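OBody AM3L15 (Pyrobaculum aerophilum, PDB 4GN5) is an engineered binding protein, built on an OB-fold scaffold from a nucleic acid-binding domain family, that binds another protein. Local coordinates at residues A48-Y53 / V94-S99. Residues are numbered along the deposited sequence; the frame is centred on the assembly and turned at random.
Sequences AAVPVY and VEIFPS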
ATOM      1  N   ALA A  48       9.387   9.342 -15.182  1.00 22.07           N
ATOM      2  CA  ALA A  48       9.323   8.591 -13.891  1.00 24.05           C
ATOM      3  C   ALA A  48       8.142   9.035 -13.060  1.00 26.54           C
ATOM      4  O   ALA A  48       7.712  10.158 -13.196  1.00 21.82           O
ATOM      5  CB  ALA A  48      10.575   8.855 -13.079  1.00 21.17           C
ATOM      6  N   ALA A  49       7.687   8.151 -12.169  1.00 17.61           N
ATOM      7  CA  ALA A  49       6.654   8.443 -11.189  1.00 17.83           C
ATOM      8  C   ALA A  49       7.240   7.906  -9.901  1.00 24.03           C
ATOM      9  O   ALA A  49       7.011   6.754  -9.579  1.00 17.53           O
ATOM     10  CB  ALA A  49       5.361   7.675 -11.564  1.00 20.51           C
ATOM     11  N   VAL A  50       8.001   8.735  -9.174  1.00 21.26           N
ATOM     12  CA  VAL A  50       8.784   8.270  -8.022  1.00 13.91           C
ATOM     13  C   VAL A  50       7.856   8.103  -6.816  1.00 16.48           C
ATOM     14  O   VAL A  50       7.054   9.004  -6.506  1.00 20.01           O
ATOM     15  CB  VAL A  50       9.936   9.219  -7.748  1.00 18.01           C
ATOM     16  CG1 VAL A  50       9.433  10.595  -7.335  1.00 20.86           C
ATOM     17  CG2 VAL A  50      10.853   8.633  -6.703  1.00 21.55           C
ATOM     18  N   PRO A  51       7.960   6.965  -6.108  1.00 15.29           N
ATOM     19  CA  PRO A  51       6.949   6.750  -5.073  1.00 13.32           C
ATOM     20  C   PRO A  51       7.362   7.289  -3.721  1.00 19.23           C
ATOM     21  O   PRO A  51       8.496   7.047  -3.259  1.00 19.12           O
ATOM     22  CB  PRO A  51       6.805   5.239  -5.039  1.00 12.28           C
ATOM     23  CG  PRO A  51       8.278   4.706  -5.380  1.00 15.02           C
ATOM     24  CD  PRO A  51       8.706   5.736  -6.458  1.00 14.60           C
ATOM     25  N   VAL A  52       6.455   8.022  -3.098  1.00 17.29           N
ATOM     26  CA  VAL A  52       6.705   8.665  -1.822  1.00 17.41           C
ATOM     27  C   VAL A  52       5.846   7.843  -0.861  1.00 18.68           C
ATOM     28  O   VAL A  52       4.605   7.873  -0.966  1.00 17.58           O
ATOM     29  CB  VAL A  52       6.194  10.117  -1.861  1.00 24.47           C
ATOM     30  CG1 VAL A  52       6.204  10.810  -0.476  1.00 24.98           C
ATOM     31  CG2 VAL A  52       6.944  10.968  -2.893  1.00 24.68           C
ATOM     32  N   TYR A  53       6.493   7.098   0.038  1.00 13.72           N
ATOM     33  CA  TYR A  53       5.787   6.243   1.005  1.00 17.98           C
ATOM     34  C   TYR A  53       5.502   6.917   2.344  1.00 20.56           C
ATOM     35  O   TYR A  53       6.416   7.383   2.991  1.00 22.36           O
ATOM     36  CB  TYR A  53       6.607   4.973   1.310  1.00 17.52           C
ATOM     37  CG  TYR A  53       6.518   3.892   0.229  1.00 19.43           C
ATOM     38  CD1 TYR A  53       7.150   4.050  -1.016  1.00 17.65           C
ATOM     39  CD2 TYR A  53       5.856   2.667   0.501  1.00 24.12           C
ATOM     40  CE1 TYR A  53       7.072   3.003  -2.008  1.00 11.99           C
ATOM     41  CE2 TYR A  53       5.804   1.632  -0.483  1.00 20.08           C
ATOM     42  CZ  TYR A  53       6.422   1.824  -1.706  1.00 15.27           C
ATOM     43  OH  TYR A  53       6.332   0.815  -2.637  1.00 18.35           O
ATOM     44  N   VAL A  94      13.731   2.703  -5.716  0.93 19.29           N
ATOM     45  CA  VAL A  94      13.814   3.747  -4.741  0.93 17.66           C
ATOM     46  C   VAL A  94      12.461   3.907  -4.037  0.93 18.52           C
ATOM     47  O   VAL A  94      11.380   3.530  -4.606  0.93 16.23           O
ATOM     48  CB  VAL A  94      14.292   5.115  -5.381  0.93 19.34           C
ATOM     49  CG1 VAL A  94      15.797   5.064  -5.853  0.93 16.93           C
ATOM     50  CG2 VAL A  94      13.376   5.564  -6.589  0.93 15.65           C
ATOM     51  N   GLU A  95      12.508   4.535  -2.866  1.00 16.06           N
ATOM     52  CA  GLU A  95      11.330   4.986  -2.116  1.00 16.74           C
ATOM     53  C   GLU A  95      11.763   6.315  -1.507  1.00 20.76           C
ATOM     54  O   GLU A  95      12.947   6.501  -1.208  1.00 23.91           O
ATOM     55  CB  GLU A  95      11.018   4.009  -0.938  1.00 17.79           C
ATOM     56  CG  GLU A  95      10.862   2.532  -1.422  1.00 17.17           C
ATOM     57  CD  GLU A  95      10.501   1.547  -0.298  1.00 19.34           C
ATOM     58  OE1 GLU A  95       9.976   0.472  -0.599  1.00 18.58           O
ATOM     59  OE2 GLU A  95      10.798   1.824   0.869  1.00 18.17           O
ATOM     60  N   ILE A  96      10.817   7.237  -1.325  1.00 23.35           N
ATOM     61  CA  ILE A  96      11.079   8.502  -0.638  1.00 23.95           C
ATOM     62  C   ILE A  96      10.181   8.490   0.594  1.00 22.84           C
ATOM     63  O   ILE A  96       8.954   8.306   0.476  1.00 20.95           O
ATOM     64  CB  ILE A  96      10.817   9.774  -1.530  1.00 23.65           C
ATOM     65  CG1 ILE A  96      11.867   9.880  -2.660  1.00 24.74           C
ATOM     66  CG2 ILE A  96      10.828  11.027  -0.634  1.00 24.60           C
ATOM     67  CD1 ILE A  96      11.574  10.869  -3.797  1.00 23.43           C
ATOM     68  N   PHE A  97      10.806   8.637   1.760  1.00 24.45           N
ATOM     69  CA  PHE A  97      10.083   8.877   2.993  1.00 26.47           C
ATOM     70  C   PHE A  97      10.027  10.372   3.331  1.00 30.61           C
ATOM     71  O   PHE A  97      11.055  10.989   3.672  1.00 30.12           O
ATOM     72  CB  PHE A  97      10.633   7.972   4.152  1.00 31.34           C
ATOM     73  CG  PHE A  97      10.283   6.530   3.981  1.00 26.98           C
ATOM     74  CD1 PHE A  97       9.094   6.010   4.523  1.00 29.30           C
ATOM     75  CD2 PHE A  97      11.078   5.681   3.226  1.00 28.91           C
ATOM     76  CE1 PHE A  97       8.740   4.722   4.355  1.00 26.90           C
ATOM     77  CE2 PHE A  97      10.729   4.350   3.048  1.00 30.63           C
ATOM     78  CZ  PHE A  97       9.562   3.846   3.616  1.00 29.43           C
ATOM     79  N   PRO A  98       8.816  10.978   3.215  1.00 32.42           N
ATOM     80  CA  PRO A  98       8.702  12.412   3.303  1.00 31.11           C
ATOM     81  C   PRO A  98       8.791  12.969   4.729  1.00 35.61           C
ATOM     82  O   PRO A  98       8.339  12.339   5.697  1.00 33.28           O
ATOM     83  CB  PRO A  98       7.305  12.685   2.742  1.00 29.35           C
ATOM     84  CG  PRO A  98       6.510  11.496   3.169  1.00 30.13           C
ATOM     85  CD  PRO A  98       7.498  10.330   3.053  1.00 29.07           C
ATOM     86  N   SER A  99       9.328  14.176   4.811  1.00 36.66           N
ATOM     87  CA  SER A  99       9.176  14.984   5.999  1.00 39.52           C
ATOM     88  C   SER A  99       8.296  16.214   5.739  1.00 34.75           C
ATOM     89  O   SER A  99       7.690  16.760   6.678  1.00 37.11           O
ATOM     90  CB  SER A  99      10.535  15.405   6.504  1.00 37.53           C
ATOM     91  OG  SER A  99      11.113  16.295   5.597  1.00 33.96           O
TER
HETATM   92  O   HOH W   1       8.809  -0.151  -3.015  0.95 18.25           O
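Tyr53 lays one face of its ring over the Glu95 side chain, whose CG comes within 3.9 Å of Tyr53 CE1. Ring and carboxylate stack 28° apart, with Glu95 OE1 above the rim of the ring and not over its centre. Both first torsions set CG anti to the carbonyl carbon (chi1 -78° in Tyr53), and Glu95 runs extended beyond CG, so the two chains cross obliquely. At their tips one water joins them, 2.7 Å from Tyr53 OH, and donates to Glu95 OE1. At the other end of the tyrosine, its CB sits over the Phe97 ring in a CH-pi contact, 4.1 Å from the centroid. An alanine here would keep that CB but would probably strip Glu95 of its aromatic cover and lose the water bridge.

Beneath these side chains the backbones form a single parallel bridge between Val52 and Ile96. Ile96 N donates to Pro51 O (3.0 Å, 150° at the hydrogen), and Ile96 O receives Tyr53 N at 2.8 Å. Val52 and Phe97 bond outward to Val39 and Ile81 of the neighbouring strands, so the bridge links the two sheets and helps close the barrel, the parallel pairing of third and fifth strands characteristic of the OB-fold. Apolar groups fill the side turned from the tyrosine: Ile96 CD1 meets Val50 CG2 at 3.7 Å, and Val52 CG1 packs on Pro98 CG. The pairing stops there: Pro98 offers no N-H, and its CD lies 3.1 Å from Tyr53 O, a buried oxygen without a hydrogen-bond partner.

Glu95 OE1 also makes a salt bridge to a basic side chain of the bound protein, and basic side chains of that chain pack on Tyr53 and Phe97 as well; the tyrosine and water thus probably steady a carboxylate whose charge serves recognition.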